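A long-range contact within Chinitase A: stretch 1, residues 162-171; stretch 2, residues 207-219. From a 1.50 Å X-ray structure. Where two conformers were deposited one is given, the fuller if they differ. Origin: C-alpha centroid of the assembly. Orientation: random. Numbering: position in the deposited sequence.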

# COMPACT_ATOMS: atom_id res chain seq x y z
N TYR A 162 6.43 5.82 -10.75
CA TYR A 162 5.25 5.80 -9.88
C TYR A 162 4.62 7.19 -9.69
O TYR A 162 3.41 7.34 -9.69
CB TYR A 162 5.57 5.20 -8.49
CG TYR A 162 5.42 3.71 -8.38
CD1 TYR A 162 6.46 2.85 -8.73
CD2 TYR A 162 4.23 3.18 -7.88
CE1 TYR A 162 6.31 1.43 -8.62
CE2 TYR A 162 4.07 1.78 -7.72
CZ TYR A 162 5.12 0.94 -8.11
OH TYR A 162 4.88 -0.42 -7.97
N PHE A 163 5.46 8.22 -9.50
CA PHE A 163 4.95 9.53 -9.19
C PHE A 163 4.18 10.07 -10.42
O PHE A 163 3.07 10.58 -10.27
CB PHE A 163 6.11 10.46 -8.75
CG PHE A 163 5.69 11.57 -7.82
CD1 PHE A 163 6.55 11.97 -6.76
CD2 PHE A 163 4.46 12.22 -7.95
CE1 PHE A 163 6.15 13.04 -5.88
CE2 PHE A 163 4.07 13.29 -7.07
CZ PHE A 163 4.95 13.68 -6.04
N GLN A 164 4.78 9.91 -11.61
CA GLN A 164 4.13 10.40 -12.84
C GLN A 164 2.79 9.69 -13.03
O GLN A 164 1.80 10.31 -13.36
CB GLN A 164 5.00 10.14 -14.05
CG GLN A 164 4.45 10.77 -15.33
CD GLN A 164 4.27 12.26 -15.22
OE1 GLN A 164 3.12 12.78 -15.11
NE2 GLN A 164 5.41 12.98 -15.22
N THR A 165 2.79 8.37 -12.78
CA THR A 165 1.56 7.58 -12.92
C THR A 165 0.51 8.06 -11.95
O THR A 165 -0.65 8.31 -12.30
CB THR A 165 1.82 6.08 -12.76
OG1 THR A 165 2.84 5.67 -13.68
CG2 THR A 165 0.52 5.24 -13.00
N ALA A 166 0.91 8.20 -10.67
CA ALA A 166 0.01 8.66 -9.64
C ALA A 166 -0.66 10.00 -10.01
O ALA A 166 -1.88 10.19 -9.88
CB ALA A 166 0.77 8.76 -8.31
N LEU A 167 0.16 10.96 -10.51
CA LEU A 167 -0.38 12.25 -10.93
C LEU A 167 -1.33 12.07 -12.14
O LEU A 167 -2.40 12.71 -12.15
CB LEU A 167 0.76 13.20 -11.28
CG LEU A 167 1.56 13.68 -10.04
CD1 LEU A 167 2.84 14.34 -10.55
CD2 LEU A 167 0.69 14.61 -9.15
N ASN A 168 -0.95 11.19 -13.07
CA ASN A 168 -1.78 11.03 -14.29
C ASN A 168 -3.15 10.51 -13.91
O ASN A 168 -4.15 10.85 -14.57
CB ASN A 168 -1.13 10.03 -15.23
CG ASN A 168 0.11 10.57 -15.92
OD1 ASN A 168 0.42 11.79 -15.83
ND2 ASN A 168 0.83 9.70 -16.63
N VAL A 169 -3.20 9.66 -12.87
CA VAL A 169 -4.49 9.06 -12.44
C VAL A 169 -5.01 9.62 -11.13
O VAL A 169 -5.80 8.97 -10.41
CB VAL A 169 -4.45 7.50 -12.45
CG1 VAL A 169 -3.93 6.97 -13.78
CG2 VAL A 169 -3.53 6.97 -11.29
N LYS A 170 -4.63 10.87 -10.80
CA LYS A 170 -4.97 11.43 -9.50
C LYS A 170 -6.45 11.38 -9.17
O LYS A 170 -6.85 11.16 -8.03
CB LYS A 170 -4.44 12.87 -9.42
CG LYS A 170 -4.75 13.55 -8.12
CD LYS A 170 -4.17 14.95 -8.07
CE LYS A 170 -4.34 15.53 -6.65
NZ LYS A 170 -4.08 17.04 -6.63
N ASP A 171 -7.29 11.60 -10.19
CA ASP A 171 -8.75 11.63 -9.95
C ASP A 171 -9.37 10.25 -9.63
O ASP A 171 -10.53 10.21 -9.20
CB ASP A 171 -9.43 12.21 -11.19
CG ASP A 171 -9.02 11.46 -12.43
OD1 ASP A 171 -7.86 11.58 -12.85
OD2 ASP A 171 -9.83 10.71 -12.97
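Stretch 2 207-219: CIQLEGGLAPSQV

The last turns of a helix and the residues just after it pack against a helix end and the glycine-containing loop that follows, an apolar patch closed at one end by two hydrogen bonds through Lys-170. Stretch 1 continues a helix through Asn-168, and Val-169 is the first residue to leave helical angles. Stretch 2 enters in a helix that begins earlier in the chain and includes Cys-207 to Leu-210, turns through Gly-212 and Gly-213, runs extended through Leu-214 and Ala-215 (phi/psi -90/140 and -70/155), and makes a short 3-10 segment at Pro-216 and Ser-217. The register advances in the same sense along both stretches: the CA of Phe-163 lies 8.2 Å from the CA of Gln-209, and the CA of Leu-167 lies 6.9 Å from the CA of Leu-214.

Phe-163, with chi1 in t, supplies the largest covered area. Its CA-to-CB bond points sideways, yet the ring reaches the helix end: CZ lies 3.8 Å from Ile-208 O, which sits at the ring edge, and 3.8 Å from Gln-209 CA, while CE1 comes within 4.0 Å of Ile-208 CG2. On the loop side, Phe-163 CE2 is 3.6 Å from Gly-212 O and 4.1 Å from Leu-214 CG.

Both glycines leave room for this closeness. An ideal CB on Gly-212 would fall 2.9 Å from Phe-163 CZ and 2.6 Å from Ile-208 O, and one on Gly-213 would fall 2.9 Å from Leu-167 CD2; all are clashes. Gly-213 also has a positive phi of 110°, and its backbone angles by themselves call for glycine. Without side chains here, Leu-167 CD2 packs 3.7 Å from Gly-212 O and 3.6 Å from Gly-213 O.

The CA-to-CB bond of Leu-214 points sideways, but the end of its side chain comes nearer to the helix. Its CD2 lies 4.1 Å from Ala-166 CB and also 4.1 Å from Leu-167 CD2.

Lys-170 closes the contact with both its side chain and its backbone. All four chi angles are t, and the extended chain carries NZ to Gly-213 O in a 2.8 Å hydrogen bond. Gln-218 NE2 donates to Lys-170 O at 2.8 Å. The same glutamine accepts from its own stretch, Ala-215 N to Gln-218 OE1 at 3.0 Å, so one amide both braces the loop and ties it to stretch 1. The rules are glycine where ring and methyl press on backbone, leucine to fill beside alanine, and polar groups at the end to bind the loop carbonyl and the backbone oxygen of Lys-170.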

# COMPACT_ATOMS: atom_id res chain seq x y z
N CYS A 207 6.68 14.86 2.51
CA CYS A 207 6.58 16.25 2.02
C CYS A 207 6.76 16.35 0.49
O CYS A 207 6.14 17.19 -0.16
CB CYS A 207 7.71 17.03 2.75
SG CYS A 207 7.92 18.74 2.23
N ILE A 208 7.62 15.52 -0.10
CA ILE A 208 7.83 15.61 -1.55
C ILE A 208 6.48 15.32 -2.25
O ILE A 208 6.14 15.96 -3.25
CB ILE A 208 8.88 14.58 -2.05
CG1 ILE A 208 10.24 14.78 -1.37
CG2 ILE A 208 9.05 14.64 -3.56
CD1 ILE A 208 11.20 13.64 -1.63
N GLN A 209 5.74 14.32 -1.74
CA GLN A 209 4.41 13.98 -2.32
C GLN A 209 3.40 15.10 -2.06
O GLN A 209 2.65 15.49 -2.98
CB GLN A 209 3.94 12.66 -1.72
CG GLN A 209 4.84 11.51 -2.14
CD GLN A 209 4.57 10.21 -1.40
OE1 GLN A 209 3.43 9.88 -1.09
NE2 GLN A 209 5.65 9.48 -1.13
N LEU A 210 3.36 15.59 -0.82
CA LEU A 210 2.38 16.61 -0.40
C LEU A 210 2.59 17.95 -1.10
O LEU A 210 1.61 18.70 -1.26
CB LEU A 210 2.36 16.77 1.12
CG LEU A 210 1.97 15.51 1.91
CD1 LEU A 210 2.51 15.56 3.34
CD2 LEU A 210 0.42 15.36 1.87
N GLU A 211 3.83 18.25 -1.44
CA GLU A 211 4.16 19.49 -2.18
C GLU A 211 4.21 19.25 -3.68
O GLU A 211 4.41 20.22 -4.44
CB GLU A 211 5.51 20.08 -1.68
CG GLU A 211 5.48 20.48 -0.21
CD GLU A 211 6.76 21.19 0.24
OE1 GLU A 211 7.80 21.11 -0.48
OE2 GLU A 211 6.71 21.81 1.34
N GLY A 212 4.05 18.00 -4.15
CA GLY A 212 4.30 17.68 -5.53
C GLY A 212 3.05 17.32 -6.33
O GLY A 212 3.17 16.72 -7.40
N GLY A 213 1.89 17.65 -5.79
CA GLY A 213 0.63 17.54 -6.56
C GLY A 213 -0.33 16.45 -6.12
O GLY A 213 -1.41 16.32 -6.71
N LEU A 214 0.03 15.66 -5.11
CA LEU A 214 -0.90 14.68 -4.51
C LEU A 214 -1.66 15.33 -3.37
O LEU A 214 -1.10 16.14 -2.60
CB LEU A 214 -0.15 13.43 -4.03
CG LEU A 214 0.51 12.64 -5.17
CD1 LEU A 214 1.31 11.51 -4.54
CD2 LEU A 214 -0.52 12.06 -6.15
N ALA A 215 -2.96 15.02 -3.26
CA ALA A 215 -3.76 15.52 -2.14
C ALA A 215 -3.32 14.82 -0.82
O ALA A 215 -2.79 13.70 -0.86
CB ALA A 215 -5.28 15.26 -2.38
N PRO A 216 -3.52 15.47 0.32
CA PRO A 216 -3.15 14.81 1.58
C PRO A 216 -3.84 13.46 1.74
O PRO A 216 -3.23 12.52 2.27
CB PRO A 216 -3.59 15.83 2.66
CG PRO A 216 -3.42 17.16 1.94
CD PRO A 216 -3.94 16.88 0.54
N SER A 217 -5.10 13.33 1.29
CA SER A 217 -5.79 12.06 1.41
C SER A 217 -5.16 10.99 0.54
O SER A 217 -5.57 9.81 0.65
CB SER A 217 -7.26 12.17 0.99
OG SER A 217 -7.34 12.58 -0.35
N GLN A 218 -4.21 11.37 -0.32
CA GLN A 218 -3.58 10.40 -1.22
C GLN A 218 -2.17 9.99 -0.75
O GLN A 218 -1.46 9.33 -1.49
CB GLN A 218 -3.50 10.95 -2.65
CG GLN A 218 -4.90 11.09 -3.23
CD GLN A 218 -4.93 11.77 -4.56
OE1 GLN A 218 -4.28 12.81 -4.78
NE2 GLN A 218 -5.74 11.21 -5.47
N VAL A 219 -1.81 10.37 0.49
CA VAL A 219 -0.45 10.07 1.01
C VAL A 219 -0.56 9.27 2.31
O VAL A 219 -1.25 9.69 3.24
CB VAL A 219 0.33 11.38 1.26
CG1 VAL A 219 1.72 11.09 1.89
CG2 VAL A 219 0.51 12.16 -0.06